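Local atomic coordinates of hypothetical protein TT1561 (Thermus thermophilus, PDB entry 1UF3), a protein that is of unknown function but binds calcium ions and is probably a metal-dependent phosphoesterase of the calcineurin superfamily. Residues Y7-S12 / K26-T31; A111-E116 / E137-A142; F153-M158 / A173-T178. All coordinates share one frame; numbering follows the deposited sequence.

Interaction 1: Y7-S12 / K26-T31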
ATOM      1  N   TYR A   7      14.403   5.657  -8.074  1.00 23.59           N
ATOM      2  CA  TYR A   7      14.205   6.646  -9.122  1.00 22.34           C
ATOM      3  C   TYR A   7      14.198   8.055  -8.573  1.00 22.56           C
ATOM      4  O   TYR A   7      13.527   8.344  -7.579  1.00 23.68           O
ATOM      5  CB  TYR A   7      12.898   6.376  -9.862  1.00 23.84           C
ATOM      6  CG  TYR A   7      12.895   5.029 -10.512  1.00 24.75           C
ATOM      7  CD1 TYR A   7      12.429   3.898  -9.826  1.00 23.49           C
ATOM      8  CD2 TYR A   7      13.458   4.857 -11.782  1.00 23.82           C
ATOM      9  CE1 TYR A   7      12.528   2.632 -10.390  1.00 25.86           C
ATOM     10  CE2 TYR A   7      13.573   3.595 -12.348  1.00 27.11           C
ATOM     11  CZ  TYR A   7      13.108   2.483 -11.644  1.00 27.22           C
ATOM     12  OH  TYR A   7      13.265   1.235 -12.190  1.00 29.36           O
ATOM     13  N   ILE A   8      14.957   8.929  -9.219  1.00 20.61           N
ATOM     14  CA  ILE A   8      15.047  10.312  -8.796  1.00 18.89           C
ATOM     15  C   ILE A   8      14.636  11.252  -9.915  1.00 22.41           C
ATOM     16  O   ILE A   8      15.183  11.177 -11.034  1.00 22.01           O
ATOM     17  CB  ILE A   8      16.461  10.656  -8.392  1.00 18.21           C
ATOM     18  CG1 ILE A   8      16.920   9.777  -7.225  1.00 18.94           C
ATOM     19  CG2 ILE A   8      16.562  12.103  -8.030  1.00 19.92           C
ATOM     20  CD1 ILE A   8      18.416   9.874  -7.045  1.00 18.30           C
ATOM     21  N   LEU A   9      13.663  12.120  -9.621  1.00 20.96           N
ATOM     22  CA  LEU A   9      13.199  13.135 -10.570  1.00 22.07           C
ATOM     23  C   LEU A   9      14.164  14.312 -10.353  1.00 21.62           C
ATOM     24  O   LEU A   9      14.325  14.813  -9.224  1.00 21.71           O
ATOM     25  CB  LEU A   9      11.754  13.532 -10.242  1.00 23.29           C
ATOM     26  CG  LEU A   9      11.056  14.525 -11.166  1.00 23.46           C
ATOM     27  CD1 LEU A   9      11.032  13.972 -12.579  1.00 20.58           C
ATOM     28  CD2 LEU A   9       9.623  14.772 -10.651  1.00 22.12           C
ATOM     29  N   ALA A  10      14.832  14.734 -11.422  1.00 19.27           N
ATOM     30  CA  ALA A  10      15.831  15.793 -11.323  1.00 18.44           C
ATOM     31  C   ALA A  10      15.784  16.875 -12.412  1.00 17.88           C
ATOM     32  O   ALA A  10      15.296  16.644 -13.509  1.00 18.78           O
ATOM     33  CB  ALA A  10      17.215  15.161 -11.301  1.00 17.66           C
ATOM     34  N   THR A  11      16.316  18.042 -12.079  1.00 20.23           N
ATOM     35  CA  THR A  11      16.354  19.180 -12.989  1.00 21.89           C
ATOM     36  C   THR A  11      17.207  20.245 -12.332  1.00 22.60           C
ATOM     37  O   THR A  11      17.576  20.128 -11.143  1.00 21.85           O
ATOM     38  CB  THR A  11      14.943  19.758 -13.243  1.00 23.90           C
ATOM     39  OG1 THR A  11      15.007  20.699 -14.316  1.00 26.07           O
ATOM     40  CG2 THR A  11      14.426  20.491 -12.000  1.00 23.69           C
ATOM     41  N   SER A  12      17.518  21.291 -13.098  1.00 22.39           N
ATOM     42  CA  SER A  12      18.339  22.386 -12.591  1.00 21.31           C
ATOM     43  C   SER A  12      17.894  23.753 -13.108  1.00 20.62           C
ATOM     44  O   SER A  12      17.039  23.865 -13.971  1.00 20.48           O
ATOM     45  CB  SER A  12      19.793  22.187 -13.011  1.00 22.73           C
ATOM     46  OG  SER A  12      19.882  22.283 -14.432  1.00 23.21           O
ATOM     47  N   LYS A  26       4.192  18.036 -10.351  1.00 29.27           N
ATOM     48  CA  LYS A  26       3.076  17.161 -10.692  1.00 33.12           C
ATOM     49  C   LYS A  26       3.462  15.937 -11.526  1.00 34.32           C
ATOM     50  O   LYS A  26       2.629  15.077 -11.803  1.00 37.14           O
ATOM     51  CB  LYS A  26       1.995  17.945 -11.424  1.00 35.32           C
ATOM     52  CG  LYS A  26       1.382  19.017 -10.578  1.00 39.07           C
ATOM     53  CD  LYS A  26       0.051  19.456 -11.153  1.00 41.77           C
ATOM     54  CE  LYS A  26      -0.604  20.496 -10.273  1.00 43.87           C
ATOM     55  NZ  LYS A  26      -1.859  21.014 -10.897  1.00 47.66           N
ATOM     56  N   LEU A  27       4.726  15.855 -11.919  1.00 34.44           N
ATOM     57  CA  LEU A  27       5.204  14.724 -12.699  1.00 34.73           C
ATOM     58  C   LEU A  27       5.540  13.548 -11.794  1.00 33.02           C
ATOM     59  O   LEU A  27       5.507  12.395 -12.224  1.00 31.97           O
ATOM     60  CB  LEU A  27       6.500  15.068 -13.428  1.00 34.42           C
ATOM     61  CG  LEU A  27       6.628  16.193 -14.435  1.00 34.20           C
ATOM     62  CD1 LEU A  27       8.091  16.289 -14.797  1.00 36.74           C
ATOM     63  CD2 LEU A  27       5.794  15.914 -15.659  1.00 34.65           C
ATOM     64  N   ALA A  28       5.910  13.859 -10.555  1.00 30.36           N
ATOM     65  CA  ALA A  28       6.338  12.840  -9.615  1.00 29.07           C
ATOM     66  C   ALA A  28       5.385  11.667  -9.405  1.00 27.41           C
ATOM     67  O   ALA A  28       5.807  10.526  -9.499  1.00 27.47           O
ATOM     68  CB  ALA A  28       6.703  13.495  -8.260  1.00 29.40           C
ATOM     69  N   PRO A  29       4.090  11.921  -9.141  1.00 25.49           N
ATOM     70  CA  PRO A  29       3.219  10.758  -8.938  1.00 25.47           C
ATOM     71  C   PRO A  29       3.077   9.924 -10.195  1.00 26.29           C
ATOM     72  O   PRO A  29       3.013   8.703 -10.138  1.00 25.23           O
ATOM     73  CB  PRO A  29       1.878  11.371  -8.509  1.00 25.91           C
ATOM     74  CG  PRO A  29       2.270  12.699  -7.896  1.00 27.11           C
ATOM     75  CD  PRO A  29       3.377  13.177  -8.851  1.00 26.22           C
ATOM     76  N   ASP A  30       3.010  10.582 -11.342  1.00 26.77           N
ATOM     77  CA  ASP A  30       2.854   9.826 -12.565  1.00 28.72           C
ATOM     78  C   ASP A  30       4.087   8.971 -12.881  1.00 27.95           C
ATOM     79  O   ASP A  30       3.945   7.870 -13.395  1.00 29.56           O
ATOM     80  CB  ASP A  30       2.527  10.752 -13.736  1.00 30.35           C
ATOM     81  CG  ASP A  30       2.268   9.989 -15.015  1.00 32.73           C
ATOM     82  OD1 ASP A  30       3.025  10.190 -15.979  1.00 35.03           O
ATOM     83  OD2 ASP A  30       1.319   9.178 -15.055  1.00 35.62           O
ATOM     84  N   THR A  31       5.285   9.453 -12.561  1.00 27.36           N
ATOM     85  CA  THR A  31       6.488   8.667 -12.844  1.00 28.12           C
ATOM     86  C   THR A  31       6.827   7.630 -11.771  1.00 28.73           C
ATOM     87  O   THR A  31       7.496   6.646 -12.046  1.00 28.28           O
ATOM     88  CB  THR A  31       7.731   9.543 -13.026  1.00 26.40           C
ATOM     89  OG1 THR A  31       8.027  10.230 -11.809  1.00 24.75           O
ATOM     90  CG2 THR A  31       7.508  10.549 -14.129  1.00 26.24           C
TER
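L9 meets L27 and A28 through a single methyl group. No hydrogen bond crosses between the segments, and the side chains that meet are apolar. The methyl is CD2 of L9, on strand 7-12. It reaches L27 and A28 of the helical segment. CD2 of L9 lies 4.0 Å from CB of A28 and 4.2 Å from CB of L27. It also lies 3.8 Å from N of A28, a van der Waals approach to the backbone. CG of L9 stands opposite its own backbone N (chi1 -177°), and from there CD2 extends to the helix. F24, I36 and Y212 also touch L9. L27 also rests on Y212.

The hydrogen bonds here stay inside the helix segment. T31 N donates to L27 O at 3.0 Å. T31 OG1 donates to A28 O at 3.2 Å, tilted 34° from the carbonyl plane and well bent from the C=O direction, at 112°. The same OG1 is hydrogen-bonded to A33 N, just past the helix.

One charged group reaches another chain: OD2 of D30 pairs in a salt bridge with NH2 of R3 of a neighbouring subunit.

G32 and D34, which bind calcium, follow this helix. Between the two segments the helix turn rests on the strand by van der Waals contact. The bonds of T31 probably help to fix the turn that leads to G32 and D34.

Interaction 2: A111-E116 / E137-A142; sequences AGVGGE and EYRLKA
V113 and L140 make the close part of this contact. The CG2 methyl of V113 stands 4.0 Å from CD2 of L140. CG of L140 lies 4.0 Å from the same CG2 of V113. The side chains meet at a slant, and the one methyl touches both the branch point and a branch of the leucine. CG2 of V113 also touches CB of R139 at 4.1 Å. CG1 of V113 takes the place anti to the backbone N (chi1 179°), which leaves CG2 anti to the carbonyl carbon and facing the helix. V113 and L140 are both buried. F155 touches both of them, and L175 and H179 add to the cover of L140.

The other side is looser and polar. R139 starts toward the strand, but its chain bends at chi2 (-48°) and the guanidinium leads away. NH2 of R139 forms a salt bridge with OE2 of E99, which binds calcium in this protein, though not in this chain of the model. W78 of a neighbouring subunit packs on R139, and E88 of that subunit forms a salt bridge with K141. V113 and L140 thus pack inside, while R139 and K141 reach toward another chain.

Strand 130-132 and helix 133-140 lie in the connection between strands 108-118 and 151-155, which are parallel neighbours. A helix laid on its sheet in this way is typical of the layered alpha/beta fold of calcineurin-like metallophosphoesterases.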
ATOM      1  N   ALA A 111      24.688  15.019  -0.218  1.00 21.03           N
ATOM      2  CA  ALA A 111      25.373  16.234   0.181  1.00 20.32           C
ATOM      3  C   ALA A 111      25.618  17.127  -1.028  1.00 21.78           C
ATOM      4  O   ALA A 111      25.542  16.678  -2.181  1.00 20.64           O
ATOM      5  CB  ALA A 111      26.697  15.900   0.827  1.00 15.90           C
ATOM      6  N   GLY A 112      25.939  18.384  -0.764  1.00 22.07           N
ATOM      7  CA  GLY A 112      26.208  19.275  -1.878  1.00 22.33           C
ATOM      8  C   GLY A 112      26.957  20.546  -1.551  1.00 21.41           C
ATOM      9  O   GLY A 112      27.233  20.873  -0.386  1.00 19.56           O
ATOM     10  N   VAL A 113      27.339  21.235  -2.619  1.00 20.46           N
ATOM     11  CA  VAL A 113      27.992  22.524  -2.519  1.00 20.65           C
ATOM     12  C   VAL A 113      27.443  23.289  -3.738  1.00 21.80           C
ATOM     13  O   VAL A 113      27.777  22.978  -4.893  1.00 19.41           O
ATOM     14  CB  VAL A 113      29.513  22.425  -2.582  1.00 21.36           C
ATOM     15  CG1 VAL A 113      30.102  23.815  -2.492  1.00 23.57           C
ATOM     16  CG2 VAL A 113      30.050  21.572  -1.428  1.00 20.10           C
ATOM     17  N   GLY A 114      26.546  24.236  -3.461  1.00 20.38           N
ATOM     18  CA  GLY A 114      25.936  25.038  -4.503  1.00 20.90           C
ATOM     19  C   GLY A 114      26.753  26.290  -4.805  1.00 20.72           C
ATOM     20  O   GLY A 114      27.880  26.426  -4.344  1.00 20.28           O
ATOM     21  N   GLY A 115      26.176  27.209  -5.574  1.00 22.00           N
ATOM     22  CA  GLY A 115      26.887  28.424  -5.934  1.00 22.49           C
ATOM     23  C   GLY A 115      27.936  28.102  -6.982  1.00 24.06           C
ATOM     24  O   GLY A 115      28.011  26.977  -7.476  1.00 23.38           O
ATOM     25  N   GLU A 116      28.759  29.076  -7.329  1.00 25.45           N
ATOM     26  CA  GLU A 116      29.813  28.830  -8.304  1.00 24.45           C
ATOM     27  C   GLU A 116      31.051  28.350  -7.587  1.00 21.99           C
ATOM     28  O   GLU A 116      31.549  29.044  -6.719  1.00 23.20           O
ATOM     29  CB  GLU A 116      30.180  30.118  -9.038  1.00 26.87           C
ATOM     30  CG  GLU A 116      31.302  29.941 -10.057  1.00 29.46           C
ATOM     31  CD  GLU A 116      31.870  31.275 -10.532  1.00 32.43           C
ATOM     32  OE1 GLU A 116      31.148  32.292 -10.468  1.00 30.15           O
ATOM     33  OE2 GLU A 116      33.040  31.297 -10.970  1.00 36.29           O
ATOM     34  N   GLU A 137      35.921  21.842  -0.866  1.00 25.60           N
ATOM     35  CA  GLU A 137      36.601  20.659  -0.351  1.00 25.98           C
ATOM     36  C   GLU A 137      36.481  20.603   1.170  1.00 25.46           C
ATOM     37  O   GLU A 137      36.268  19.530   1.752  1.00 22.59           O
ATOM     38  CB  GLU A 137      38.075  20.674  -0.751  1.00 27.44           C
ATOM     39  CG  GLU A 137      38.938  19.736   0.053  1.00 34.03           C
ATOM     40  CD  GLU A 137      40.396  19.788  -0.382  1.00 41.20           C
ATOM     41  OE1 GLU A 137      41.273  19.304   0.376  1.00 43.84           O
ATOM     42  OE2 GLU A 137      40.662  20.310  -1.492  1.00 44.53           O
ATOM     43  N   TYR A 138      36.624  21.757   1.816  1.00 24.51           N
ATOM     44  CA  TYR A 138      36.502  21.801   3.263  1.00 25.82           C
ATOM     45  C   TYR A 138      35.090  21.359   3.689  1.00 25.64           C
ATOM     46  O   TYR A 138      34.936  20.705   4.714  1.00 27.24           O
ATOM     47  CB  TYR A 138      36.801  23.215   3.792  1.00 24.88           C
ATOM     48  CG  TYR A 138      36.906  23.288   5.310  1.00 26.64           C
ATOM     49  CD1 TYR A 138      38.090  22.951   5.962  1.00 26.30           C
ATOM     50  CD2 TYR A 138      35.800  23.659   6.095  1.00 27.54           C
ATOM     51  CE1 TYR A 138      38.187  22.979   7.350  1.00 28.16           C
ATOM     52  CE2 TYR A 138      35.887  23.687   7.497  1.00 26.90           C
ATOM     53  CZ  TYR A 138      37.080  23.349   8.111  1.00 26.57           C
ATOM     54  OH  TYR A 138      37.197  23.391   9.486  1.00 29.79           O
ATOM     55  N   ARG A 139      34.065  21.710   2.910  1.00 26.18           N
ATOM     56  CA  ARG A 139      32.702  21.320   3.257  1.00 25.28           C
ATOM     57  C   ARG A 139      32.546  19.811   3.144  1.00 25.25           C
ATOM     58  O   ARG A 139      31.946  19.174   3.998  1.00 23.17           O
ATOM     59  CB  ARG A 139      31.643  21.938   2.320  1.00 25.68           C
ATOM     60  CG  ARG A 139      31.552  23.457   2.264  1.00 25.87           C
ATOM     61  CD  ARG A 139      31.514  24.107   3.632  1.00 25.77           C
ATOM     62  NE  ARG A 139      31.371  25.555   3.508  1.00 24.86           N
ATOM     63  CZ  ARG A 139      31.518  26.424   4.509  1.00 25.11           C
ATOM     64  NH1 ARG A 139      31.818  26.010   5.736  1.00 23.03           N
ATOM     65  NH2 ARG A 139      31.356  27.720   4.283  1.00 23.85           N
ATOM     66  N   LEU A 140      33.081  19.247   2.068  1.00 24.14           N
ATOM     67  CA  LEU A 140      32.945  17.819   1.833  1.00 24.17           C
ATOM     68  C   LEU A 140      33.796  16.894   2.685  1.00 22.19           C
ATOM     69  O   LEU A 140      33.471  15.716   2.816  1.00 23.44           O
ATOM     70  CB  LEU A 140      33.187  17.518   0.360  1.00 25.54           C
ATOM     71  CG  LEU A 140      32.227  18.289  -0.559  1.00 27.85           C
ATOM     72  CD1 LEU A 140      32.653  18.085  -2.007  1.00 26.33           C
ATOM     73  CD2 LEU A 140      30.773  17.830  -0.335  1.00 28.72           C
ATOM     74  N   LYS A 141      34.858  17.399   3.289  1.00 21.02           N
ATOM     75  CA  LYS A 141      35.687  16.512   4.084  1.00 23.90           C
ATOM     76  C   LYS A 141      34.966  16.009   5.342  1.00 24.23           C
ATOM     77  O   LYS A 141      35.361  14.993   5.907  1.00 23.54           O
ATOM     78  CB  LYS A 141      37.011  17.176   4.483  1.00 24.40           C
ATOM     79  CG  LYS A 141      36.894  18.207   5.581  1.00 23.86           C
ATOM     80  CD  LYS A 141      38.249  18.514   6.169  1.00 23.55           C
ATOM     81  CE  LYS A 141      38.139  19.561   7.271  1.00 23.72           C
ATOM     82  NZ  LYS A 141      39.429  19.773   7.984  1.00 23.98           N
ATOM     83  N   ALA A 142      33.923  16.717   5.777  1.00 22.65           N
ATOM     84  CA  ALA A 142      33.164  16.292   6.965  1.00 24.08           C
ATOM     85  C   ALA A 142      32.554  14.912   6.750  1.00 23.90           C
ATOM     86  O   ALA A 142      32.329  14.187   7.689  1.00 25.99           O
ATOM     87  CB  ALA A 142      32.039  17.285   7.262  1.00 25.14           C
TER

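Interaction 3: F153-M158 / A173-T178; sequences FLFHTM and AHLIKT
The helix segment 173-178 runs almost exactly antiparallel to strand 153-155, at 176°, with 11.4 Å between the two axes, and F153 and I176 have the closest CA atoms. This is the first half of a beta-alpha-beta unit. Strand 151-155 is followed by helix 170-179, and strand 183-186 then returns parallel beside the first strand.

The ring of F155 makes the main side-chain contact with the helix. Its CE1 meets CG1 of I176 at 4.1 Å. The isoleucine comes in at the ring edge, near the ring plane, and the two side chains slide past each other in opposite directions. On the next ring atom, CZ of F155 meets CD1 of L175, also at 4.1 Å. This approach is oblique to the ring. CG of F155 lies anti to its carbonyl carbon (chi1 -63°), which carries the ring out from the strand to the helix. L175 and I176 are consecutive residues, so two side chains from one helix turn hold the end of the ring.

F153 plays a lesser part. L175 O lies at the edge of the F153 ring, near its plane, 4.5 Å from CE2 of F153, a loose approach. The F153 ring also meets the ring of H179.

Neighbouring side chains join in. V184 touches both F155 and I176. L140, from helix 133-140, touches F155 and L175.

Within the helix, H174 O accepts two bonds from T178, one from each face of its carbonyl plane: N at 2.9 Å and OG1 at 2.7 Å.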
ATOM      1  N   PHE A 153      26.064  13.530  -4.671  1.00 21.16           N
ATOM      2  CA  PHE A 153      26.488  14.921  -4.584  1.00 21.59           C
ATOM      3  C   PHE A 153      25.667  15.822  -5.487  1.00 20.66           C
ATOM      4  O   PHE A 153      25.292  15.432  -6.581  1.00 19.65           O
ATOM      5  CB  PHE A 153      27.968  15.084  -5.002  1.00 20.11           C
ATOM      6  CG  PHE A 153      28.980  14.589  -3.989  1.00 21.42           C
ATOM      7  CD1 PHE A 153      28.593  14.083  -2.744  1.00 19.45           C
ATOM      8  CD2 PHE A 153      30.327  14.657  -4.280  1.00 17.52           C
ATOM      9  CE1 PHE A 153      29.539  13.665  -1.824  1.00 18.59           C
ATOM     10  CE2 PHE A 153      31.288  14.238  -3.356  1.00 17.95           C
ATOM     11  CZ  PHE A 153      30.894  13.744  -2.133  1.00 19.53           C
ATOM     12  N   LEU A 154      25.408  17.037  -5.022  1.00 21.39           N
ATOM     13  CA  LEU A 154      24.676  18.028  -5.818  1.00 21.18           C
ATOM     14  C   LEU A 154      25.573  19.250  -5.953  1.00 20.71           C
ATOM     15  O   LEU A 154      26.007  19.819  -4.966  1.00 22.64           O
ATOM     16  CB  LEU A 154      23.357  18.435  -5.145  1.00 20.12           C
ATOM     17  CG  LEU A 154      22.122  17.630  -5.550  1.00 20.25           C
ATOM     18  CD1 LEU A 154      22.208  16.232  -4.931  1.00 21.61           C
ATOM     19  CD2 LEU A 154      20.853  18.355  -5.096  1.00 18.82           C
ATOM     20  N   PHE A 155      25.889  19.638  -7.177  1.00 21.26           N
ATOM     21  CA  PHE A 155      26.730  20.822  -7.387  1.00 19.78           C
ATOM     22  C   PHE A 155      26.090  21.645  -8.489  1.00 19.30           C
ATOM     23  O   PHE A 155      25.344  21.127  -9.335  1.00 18.09           O
ATOM     24  CB  PHE A 155      28.124  20.491  -7.935  1.00 19.15           C
ATOM     25  CG  PHE A 155      28.972  19.663  -7.049  1.00 19.46           C
ATOM     26  CD1 PHE A 155      29.478  18.442  -7.519  1.00 16.88           C
ATOM     27  CD2 PHE A 155      29.385  20.142  -5.817  1.00 17.63           C
ATOM     28  CE1 PHE A 155      30.388  17.729  -6.776  1.00 16.50           C
ATOM     29  CE2 PHE A 155      30.287  19.440  -5.066  1.00 18.60           C
ATOM     30  CZ  PHE A 155      30.803  18.220  -5.549  1.00 18.45           C
ATOM     31  N   HIS A 156      26.400  22.930  -8.499  1.00 20.09           N
ATOM     32  CA  HIS A 156      25.890  23.722  -9.587  1.00 21.49           C
ATOM     33  C   HIS A 156      26.957  23.633 -10.700  1.00 21.62           C
ATOM     34  O   HIS A 156      26.645  23.378 -11.859  1.00 24.03           O
ATOM     35  CB  HIS A 156      25.692  25.166  -9.185  1.00 20.20           C
ATOM     36  CG  HIS A 156      25.236  26.016 -10.325  1.00 23.12           C
ATOM     37  ND1 HIS A 156      26.117  26.597 -11.214  1.00 20.78           N
ATOM     38  CD2 HIS A 156      23.995  26.270 -10.800  1.00 23.26           C
ATOM     39  CE1 HIS A 156      25.432  27.171 -12.190  1.00 24.18           C
ATOM     40  NE2 HIS A 156      24.142  26.984 -11.962  1.00 23.13           N
ATOM     41  N   THR A 157      28.208  23.812 -10.300  1.00 22.01           N
ATOM     42  CA  THR A 157      29.374  23.809 -11.163  1.00 24.01           C
ATOM     43  C   THR A 157      29.707  22.444 -11.773  1.00 25.28           C
ATOM     44  O   THR A 157      29.861  21.458 -11.060  1.00 25.08           O
ATOM     45  CB  THR A 157      30.566  24.324 -10.356  1.00 24.31           C
ATOM     46  OG1 THR A 157      30.279  25.663  -9.933  1.00 26.04           O
ATOM     47  CG2 THR A 157      31.865  24.301 -11.173  1.00 26.26           C
HETATM   48  N   MSE A 158      29.805  22.393 -13.098  1.00 26.72           N
HETATM   49  CA  MSE A 158      30.120  21.152 -13.808  1.00 26.33           C
HETATM   50  C   MSE A 158      31.583  20.768 -13.702  1.00 26.12           C
HETATM   51  O   MSE A 158      32.463  21.628 -13.703  1.00 26.25           O
HETATM   52  CB  MSE A 158      29.810  21.288 -15.291  1.00 30.79           C
HETATM   53  CG  MSE A 158      28.375  21.243 -15.661  1.00 34.33           C
HETATM   54 SE   MSE A 158      28.244  20.723 -17.525  1.00 42.50          SE
HETATM   55  CE  MSE A 158      29.170  19.039 -17.417  1.00 35.91           C
ATOM     56  N   ALA A 173      36.061  18.078 -10.592  1.00 24.44           N
ATOM     57  CA  ALA A 173      36.351  16.741 -11.078  1.00 25.41           C
ATOM     58  C   ALA A 173      37.181  16.039 -10.009  1.00 26.11           C
ATOM     59  O   ALA A 173      36.967  14.857  -9.717  1.00 24.06           O
ATOM     60  CB  ALA A 173      37.134  16.815 -12.385  1.00 24.72           C
ATOM     61  N   HIS A 174      38.112  16.797  -9.428  1.00 27.21           N
ATOM     62  CA  HIS A 174      39.010  16.298  -8.394  1.00 31.31           C
ATOM     63  C   HIS A 174      38.261  15.874  -7.115  1.00 30.84           C
ATOM     64  O   HIS A 174      38.623  14.873  -6.488  1.00 30.93           O
ATOM     65  CB  HIS A 174      40.074  17.362  -8.091  1.00 34.77           C
ATOM     66  CG  HIS A 174      41.126  16.912  -7.125  1.00 39.40           C
ATOM     67  ND1 HIS A 174      41.189  17.370  -5.824  1.00 42.42           N
ATOM     68  CD2 HIS A 174      42.144  16.027  -7.263  1.00 42.05           C
ATOM     69  CE1 HIS A 174      42.200  16.784  -5.202  1.00 43.20           C
ATOM     70  NE2 HIS A 174      42.796  15.963  -6.053  1.00 43.40           N
ATOM     71  N   LEU A 175      37.216  16.614  -6.753  1.00 29.82           N
ATOM     72  CA  LEU A 175      36.408  16.298  -5.564  1.00 28.76           C
ATOM     73  C   LEU A 175      35.642  15.016  -5.861  1.00 26.25           C
ATOM     74  O   LEU A 175      35.467  14.158  -5.007  1.00 26.33           O
ATOM     75  CB  LEU A 175      35.393  17.412  -5.275  1.00 28.58           C
ATOM     76  CG  LEU A 175      35.836  18.850  -4.988  1.00 31.14           C
ATOM     77  CD1 LEU A 175      34.604  19.774  -5.036  1.00 30.56           C
ATOM     78  CD2 LEU A 175      36.531  18.935  -3.633  1.00 32.23           C
ATOM     79  N   ILE A 176      35.155  14.898  -7.085  1.00 25.37           N
ATOM     80  CA  ILE A 176      34.429  13.700  -7.450  1.00 24.54           C
ATOM     81  C   ILE A 176      35.383  12.505  -7.412  1.00 26.42           C
ATOM     82  O   ILE A 176      35.026  11.438  -6.904  1.00 26.20           O
ATOM     83  CB  ILE A 176      33.795  13.857  -8.829  1.00 22.82           C
ATOM     84  CG1 ILE A 176      32.765  14.992  -8.771  1.00 18.63           C
ATOM     85  CG2 ILE A 176      33.168  12.547  -9.267  1.00 22.24           C
ATOM     86  CD1 ILE A 176      32.014  15.216 -10.040  1.00 19.22           C
ATOM     87  N   LYS A 177      36.609  12.687  -7.902  1.00 25.75           N
ATOM     88  CA  LYS A 177      37.571  11.590  -7.903  1.00 29.10           C
ATOM     89  C   LYS A 177      37.988  11.207  -6.483  1.00 29.54           C
ATOM     90  O   LYS A 177      38.252  10.041  -6.198  1.00 29.59           O
ATOM     91  CB  LYS A 177      38.815  11.961  -8.723  1.00 30.66           C
ATOM     92  CG  LYS A 177      38.587  11.982 -10.233  1.00 35.17           C
ATOM     93  CD  LYS A 177      39.868  12.358 -10.982  1.00 38.28           C
ATOM     94  CE  LYS A 177      39.625  12.432 -12.481  1.00 41.06           C
ATOM     95  NZ  LYS A 177      40.904  12.377 -13.256  1.00 42.59           N
ATOM     96  N   THR A 178      38.044  12.188  -5.590  1.00 29.75           N
ATOM     97  CA  THR A 178      38.431  11.917  -4.202  1.00 31.66           C
ATOM     98  C   THR A 178      37.327  11.206  -3.392  1.00 30.85           C
ATOM     99  O   THR A 178      37.587  10.231  -2.686  1.00 31.02           O
ATOM    100  CB  THR A 178      38.814  13.229  -3.490  1.00 31.71           C
ATOM    101  OG1 THR A 178      39.829  13.902  -4.248  1.00 32.40           O
ATOM    102  CG2 THR A 178      39.347  12.953  -2.093  1.00 33.96           C
TER

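The three contacts follow one another along the chain; none nests in or crosses another. Interaction 1 comes first. It closes the excursion through helix 18-25 back onto strand 7-12, which sits between strands 35-39 and 211-216 in its sheet. Interaction 2 closes a longer loop, from strand 108-118 to helix 133-140. Interaction 3 then closes the loop from strand 151-155 to helix 170-179. Interactions 2 and 3 share the second sheet, where their strands pair in parallel. A111 O is 2.9 Å from L154 N, a probable hydrogen bond. Their centres are about 9 Å apart. Interaction 1 lies across the chain's centre, in the other sheet, and touches neither.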